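Local structure of xyloglucanase (2JEQ) at residues Ile176-Asn181 with Trp221-Gly226; Arg87-Tyr92 with Asn129-Gly134. The protein hydrolyses xyloglucan as an endo-acting glycoside hydrolase, probably by the retaining mechanism of family 5, on a TIM-barrel scaffold. All blocks are in the same frame, centred on the assembly; numbering follows the deposited sequence.

Interaction 1 (Ile176-Asn181 with Trp221-Gly226). With BGC (beta-D-glucopyranose), chain B.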
# COMPACT_ATOMS: atom_id res chain seq x y z
N ILE A 176 -4.08 -8.13 7.86
CA ILE A 176 -4.94 -7.76 6.70
C ILE A 176 -4.24 -8.29 5.46
O ILE A 176 -3.02 -8.25 5.41
CB ILE A 176 -5.14 -6.24 6.71
CG1 ILE A 176 -5.92 -5.87 7.99
CG2 ILE A 176 -5.80 -5.69 5.39
CD1 ILE A 176 -5.88 -4.42 8.37
N PHE A 177 -5.01 -8.87 4.53
CA PHE A 177 -4.48 -9.22 3.19
C PHE A 177 -4.86 -8.20 2.17
O PHE A 177 -6.05 -7.86 2.01
CB PHE A 177 -5.00 -10.57 2.67
CG PHE A 177 -4.64 -11.72 3.52
CD1 PHE A 177 -3.58 -11.65 4.41
CD2 PHE A 177 -5.35 -12.91 3.41
CE1 PHE A 177 -3.27 -12.75 5.24
CE2 PHE A 177 -5.04 -14.00 4.24
CZ PHE A 177 -3.99 -13.91 5.14
N GLU A 178 -3.87 -7.73 1.45
CA GLU A 178 -4.10 -6.78 0.38
C GLU A 178 -3.86 -7.47 -0.97
O GLU A 178 -2.74 -7.91 -1.23
CB GLU A 178 -3.14 -5.61 0.56
CG GLU A 178 -3.26 -4.48 -0.46
CD GLU A 178 -2.16 -3.44 -0.23
OE1 GLU A 178 -1.41 -3.57 0.77
OE2 GLU A 178 -2.01 -2.50 -1.03
N SER A 179 -4.88 -7.50 -1.84
CA SER A 179 -4.90 -8.40 -3.02
C SER A 179 -3.77 -8.15 -4.00
O SER A 179 -3.26 -9.06 -4.67
CB SER A 179 -6.23 -8.19 -3.76
OG SER A 179 -6.27 -6.88 -4.32
N MET A 180 -3.41 -6.89 -4.15
CA MET A 180 -2.36 -6.51 -5.06
C MET A 180 -2.01 -5.07 -4.73
O MET A 180 -2.58 -4.47 -3.81
CB MET A 180 -2.79 -6.68 -6.52
CG MET A 180 -4.13 -6.04 -6.85
SD MET A 180 -4.96 -6.96 -8.18
CE MET A 180 -6.09 -5.67 -8.64
N ASN A 181 -1.07 -4.52 -5.49
CA ASN A 181 -0.49 -3.23 -5.15
C ASN A 181 -1.01 -2.21 -6.15
O ASN A 181 -2.18 -1.83 -6.08
CB ASN A 181 1.04 -3.28 -5.10
CG ASN A 181 1.67 -1.89 -4.93
OD1 ASN A 181 1.20 -1.08 -4.13
ND2 ASN A 181 2.70 -1.61 -5.72
N TRP A 221 -10.34 -8.98 7.41
CA TRP A 221 -10.37 -7.85 6.51
C TRP A 221 -9.50 -8.10 5.28
O TRP A 221 -8.33 -8.45 5.42
CB TRP A 221 -9.84 -6.62 7.24
CG TRP A 221 -10.82 -6.10 8.22
CD1 TRP A 221 -10.79 -6.27 9.57
CD2 TRP A 221 -12.01 -5.37 7.92
NE1 TRP A 221 -11.89 -5.65 10.14
CE2 TRP A 221 -12.66 -5.11 9.15
CE3 TRP A 221 -12.60 -4.92 6.74
CZ2 TRP A 221 -13.86 -4.39 9.23
CZ3 TRP A 221 -13.80 -4.21 6.81
CH2 TRP A 221 -14.41 -3.95 8.05
N LEU A 222 -10.08 -7.85 4.10
CA LEU A 222 -9.34 -7.94 2.84
C LEU A 222 -9.35 -6.59 2.13
O LEU A 222 -10.42 -5.98 1.95
CB LEU A 222 -9.91 -9.06 1.94
CG LEU A 222 -10.25 -10.41 2.61
CD1 LEU A 222 -11.02 -11.36 1.69
CD2 LEU A 222 -8.98 -11.08 3.12
N LEU A 223 -8.17 -6.14 1.72
CA LEU A 223 -7.97 -4.80 1.15
C LEU A 223 -7.76 -4.94 -0.35
O LEU A 223 -6.96 -5.78 -0.80
CB LEU A 223 -6.75 -4.11 1.82
CG LEU A 223 -6.30 -2.72 1.38
CD1 LEU A 223 -7.45 -1.74 1.52
CD2 LEU A 223 -5.04 -2.13 2.11
N VAL A 224 -8.51 -4.16 -1.15
CA VAL A 224 -8.43 -4.27 -2.62
C VAL A 224 -8.33 -2.88 -3.24
O VAL A 224 -8.96 -1.93 -2.75
CB VAL A 224 -9.65 -5.02 -3.25
CG1 VAL A 224 -9.74 -6.48 -2.73
CG2 VAL A 224 -11.00 -4.23 -3.08
N PRO A 225 -7.52 -2.72 -4.29
CA PRO A 225 -7.47 -1.41 -4.97
C PRO A 225 -8.32 -1.35 -6.22
O PRO A 225 -8.84 -2.37 -6.64
CB PRO A 225 -6.01 -1.34 -5.40
CG PRO A 225 -5.67 -2.72 -5.77
CD PRO A 225 -6.50 -3.64 -4.86
N GLY A 226 -8.43 -0.16 -6.80
CA GLY A 226 -8.84 -0.00 -8.19
C GLY A 226 -7.63 0.24 -9.08
O GLY A 226 -6.48 -0.15 -8.72
C2 BGC B . 5.04 1.82 -5.20
C3 BGC B . 6.43 1.71 -4.57
C4 BGC B . 7.36 2.84 -5.06
C5 BGC B . 6.65 4.21 -4.96
C6 BGC B . 7.45 5.46 -5.37
C1 BGC B . 4.61 3.25 -4.96
O1 BGC B . 3.25 3.48 -5.23
O2 BGC B . 4.15 0.89 -4.61
O3 BGC B . 6.96 0.46 -4.89
O4 BGC B . 8.55 2.82 -4.31
O5 BGC B . 5.47 4.07 -5.73
O6 BGC B . 7.93 5.36 -6.70
O HOH W 1 -3.84 -1.22 -8.32

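Interaction 2 (Arg87-Tyr92 with Asn129-Gly134). With BGC (beta-D-glucopyranose), chain B.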
# COMPACT_ATOMS: atom_id res chain seq x y z
N ARG A 87 2.59 -1.47 6.93
CA ARG A 87 2.31 -2.15 5.68
C ARG A 87 3.60 -2.76 5.17
O ARG A 87 4.67 -2.12 5.22
CB ARG A 87 1.71 -1.21 4.66
CG ARG A 87 1.30 -1.90 3.38
CD ARG A 87 0.62 -0.87 2.51
NE ARG A 87 0.29 -1.31 1.16
CZ ARG A 87 0.96 -0.98 0.05
NH1 ARG A 87 2.10 -0.29 0.11
NH2 ARG A 87 0.50 -1.38 -1.13
N ILE A 88 3.47 -4.00 4.70
CA ILE A 88 4.60 -4.84 4.30
C ILE A 88 4.41 -5.25 2.84
O ILE A 88 3.76 -6.25 2.55
CB ILE A 88 4.74 -6.12 5.18
CG1 ILE A 88 4.98 -5.75 6.65
CG2 ILE A 88 5.90 -7.02 4.62
CD1 ILE A 88 5.05 -6.95 7.61
N PRO A 89 5.00 -4.48 1.92
CA PRO A 89 5.08 -4.90 0.54
C PRO A 89 5.85 -6.22 0.44
O PRO A 89 6.93 -6.32 1.00
CB PRO A 89 5.87 -3.74 -0.12
CG PRO A 89 5.57 -2.56 0.76
CD PRO A 89 5.59 -3.15 2.13
N VAL A 90 5.28 -7.21 -0.26
CA VAL A 90 5.99 -8.47 -0.53
C VAL A 90 5.88 -8.84 -2.00
O VAL A 90 4.76 -8.90 -2.55
CB VAL A 90 5.38 -9.70 0.24
CG1 VAL A 90 6.30 -10.85 0.22
CG2 VAL A 90 4.99 -9.36 1.71
N SER A 91 7.01 -9.19 -2.60
CA SER A 91 7.07 -9.71 -3.96
C SER A 91 7.31 -11.21 -3.98
O SER A 91 8.04 -11.77 -3.14
CB SER A 91 8.21 -9.03 -4.74
OG SER A 91 7.81 -7.72 -5.07
N TYR A 92 6.71 -11.86 -4.96
CA TYR A 92 6.86 -13.29 -5.10
C TYR A 92 7.71 -13.69 -6.31
O TYR A 92 8.78 -14.30 -6.15
CB TYR A 92 5.49 -13.95 -5.05
CG TYR A 92 4.91 -13.81 -3.63
CD1 TYR A 92 5.12 -14.82 -2.71
CD2 TYR A 92 4.25 -12.64 -3.20
CE1 TYR A 92 4.63 -14.70 -1.36
CE2 TYR A 92 3.74 -12.54 -1.85
CZ TYR A 92 3.96 -13.60 -0.96
OH TYR A 92 3.51 -13.58 0.36
N ASN A 129 0.79 -7.77 1.07
CA ASN A 129 0.21 -7.75 -0.27
C ASN A 129 0.96 -8.63 -1.26
O ASN A 129 1.85 -9.40 -0.88
CB ASN A 129 0.06 -6.31 -0.78
CG ASN A 129 1.41 -5.63 -1.12
OD1 ASN A 129 1.44 -4.45 -1.51
ND2 ASN A 129 2.49 -6.36 -1.00
N ILE A 130 0.58 -8.50 -2.54
CA ILE A 130 1.42 -8.90 -3.67
C ILE A 130 1.84 -7.60 -4.40
O ILE A 130 1.00 -6.85 -4.93
CB ILE A 130 0.71 -9.92 -4.60
CG1 ILE A 130 0.46 -11.24 -3.87
CG2 ILE A 130 1.61 -10.27 -5.80
CD1 ILE A 130 -0.36 -12.27 -4.69
N HIS A 131 3.15 -7.30 -4.39
CA HIS A 131 3.64 -5.97 -4.77
C HIS A 131 4.27 -5.93 -6.18
O HIS A 131 3.61 -5.51 -7.13
CB HIS A 131 4.65 -5.46 -3.72
CG HIS A 131 4.84 -3.96 -3.71
ND1 HIS A 131 4.06 -3.12 -2.95
CD2 HIS A 131 5.71 -3.17 -4.38
CE1 HIS A 131 4.45 -1.87 -3.13
NE2 HIS A 131 5.45 -1.87 -3.99
N GLY A 132 5.52 -6.38 -6.31
CA GLY A 132 6.27 -6.31 -7.60
C GLY A 132 5.62 -7.09 -8.73
O GLY A 132 5.72 -6.70 -9.89
N ASP A 133 4.94 -8.19 -8.38
CA ASP A 133 4.32 -9.14 -9.32
C ASP A 133 3.32 -8.53 -10.28
O ASP A 133 3.19 -9.01 -11.41
CB ASP A 133 3.66 -10.32 -8.58
CG ASP A 133 4.65 -11.06 -7.71
OD1 ASP A 133 5.12 -10.47 -6.73
OD2 ASP A 133 4.94 -12.24 -8.01
N GLY A 134 2.65 -7.47 -9.83
CA GLY A 134 1.59 -6.82 -10.61
C GLY A 134 2.08 -5.80 -11.62
O GLY A 134 1.27 -5.28 -12.39
C2 BGC B . 5.04 1.82 -5.20
C3 BGC B . 6.43 1.71 -4.57
C4 BGC B . 7.36 2.84 -5.06
C5 BGC B . 6.65 4.21 -4.96
C6 BGC B . 7.45 5.46 -5.37
C1 BGC B . 4.61 3.25 -4.96
O1 BGC B . 3.25 3.48 -5.23
O2 BGC B . 4.15 0.89 -4.61
O3 BGC B . 6.96 0.46 -4.89
O4 BGC B . 8.55 2.82 -4.31
O5 BGC B . 5.47 4.07 -5.73
O6 BGC B . 7.93 5.36 -6.70
O HOH W 2 1.52 -11.40 0.74

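Interaction 1 (Ile176-Asn181 with Trp221-Gly226)
P225 lays its ring against the turn where the pairing of two parallel barrel strands gives out. P225 CD comes to 3.3 Å from S179 OG. The serine hydroxyl is placed there by a chi1 of 67°, with OG between the backbone N and the carbonyl carbon. Its polar partner is N203. M180 packs on the same ring, with M180 CG 3.8 Å from P225 CG. Proline has no N-H, so the ladder of bonds cannot continue through P225 N. S179 O is taken instead by Y157 and W161.

Earlier along the strands the parallel ladder is intact, though its first bond, F177 N to W221 O, is weak. The bond from L223 N to F177 O is 2.7 Å long and almost straight. S179 N gives a 2.9 Å bond to L223 O. Beyond the ladder, a water donates to both N181 O and G226 O and so ties the two loops together.

E178 and L223 sit side by side on the inner face of the barrel. The glutamate is fully extended (chi1 -179°), and its CG rests 3.9 Å from L223 CD2. This carries the carboxylate into the barrel interior, where R87 forms a salt bridge with it. N181 ND2 donates to O2 of the bound glucose over 3.1 Å, while N181 OD1 accepts from R87. N181 thus binds the sugar directly.

F177 and L222 point outward together, F177 CB lying 4.0 Å from L222 CD2. Helix 193-211 packs against L222 through F206, while W161 of helix 150-167 meets the F177 ring. Strand 125-129 flanks strand 175-178, and strand 259-265 flanks strand 222-225.

Interaction 2 (Arg87-Tyr92 with Asn129-Gly134)
H131 meets P89 at one face of its imidazole and a glucose unit at its edge. P89 CB lies over the ring, 3.8 Å from the H131 ring centroid, in a CH-pi contact displaced toward the rim. H131 NE2 is hydrogen-bonded to glucose O3 at 2.9 Å, and the bond is nearly straight. Either atom could be the donor. A chi1 of -159° swings the ring away from its own backbone N and toward P89.

Two bonds fix the main chain that carries the ring. H131 N donates to V90 O at 2.9 Å. The next amide, G132 N, bonds to S91 OG at 2.9 Å, and that hydroxyl also bonds to E53 O.

D133 closes the far end. Y92 N donates an almost straight 2.8 Å bond to D133 OD1, which accepts with its syn lone pair. The other oxygen, OD2, bonds to L93 N and W142 NE1, so both oxygens of the carboxylate are gripped. Y92 CE2 lies 4.1 Å from I130 CG1, the two side chains crossing at about a right angle. A water links Y92 OH to N129 O.

Further out, R87 crosses N129 steeply, the guanidinium and amide planes 82° apart. Its partners E178, E323 and N47 probably fix its rotation. W108 meets the Y92 ring edge-to-face.

Of these residues H131 bonds to the sugar. R87 lies behind it and probably helps position E323, which also binds the glucose. A histidine after the third barrel strand and an arginine at the end of the second are characteristic of the active-site cleft of family 5 glycoside hydrolases.

The centres of the two interactions lie about 11 Å apart in the wall of one closed eight-stranded parallel barrel, both running to its C-terminal end. Interaction 2 comes first along the chain and is complete before interaction 1 begins. Together they draw on four successive strands: 85-88 and 125-129, then 175-178 and 222-225. They also touch directly. R87 of interaction 2 joins the two through its polar partners in 176-181, and N181 packs on H131. Both reach the same glucose, interaction 1 at O2 and interaction 2 at O3. E323, at the end of strand 319-324, binds it too. Loops after neighbouring strands thus each send one residue, H131 and N181, to the same glucose.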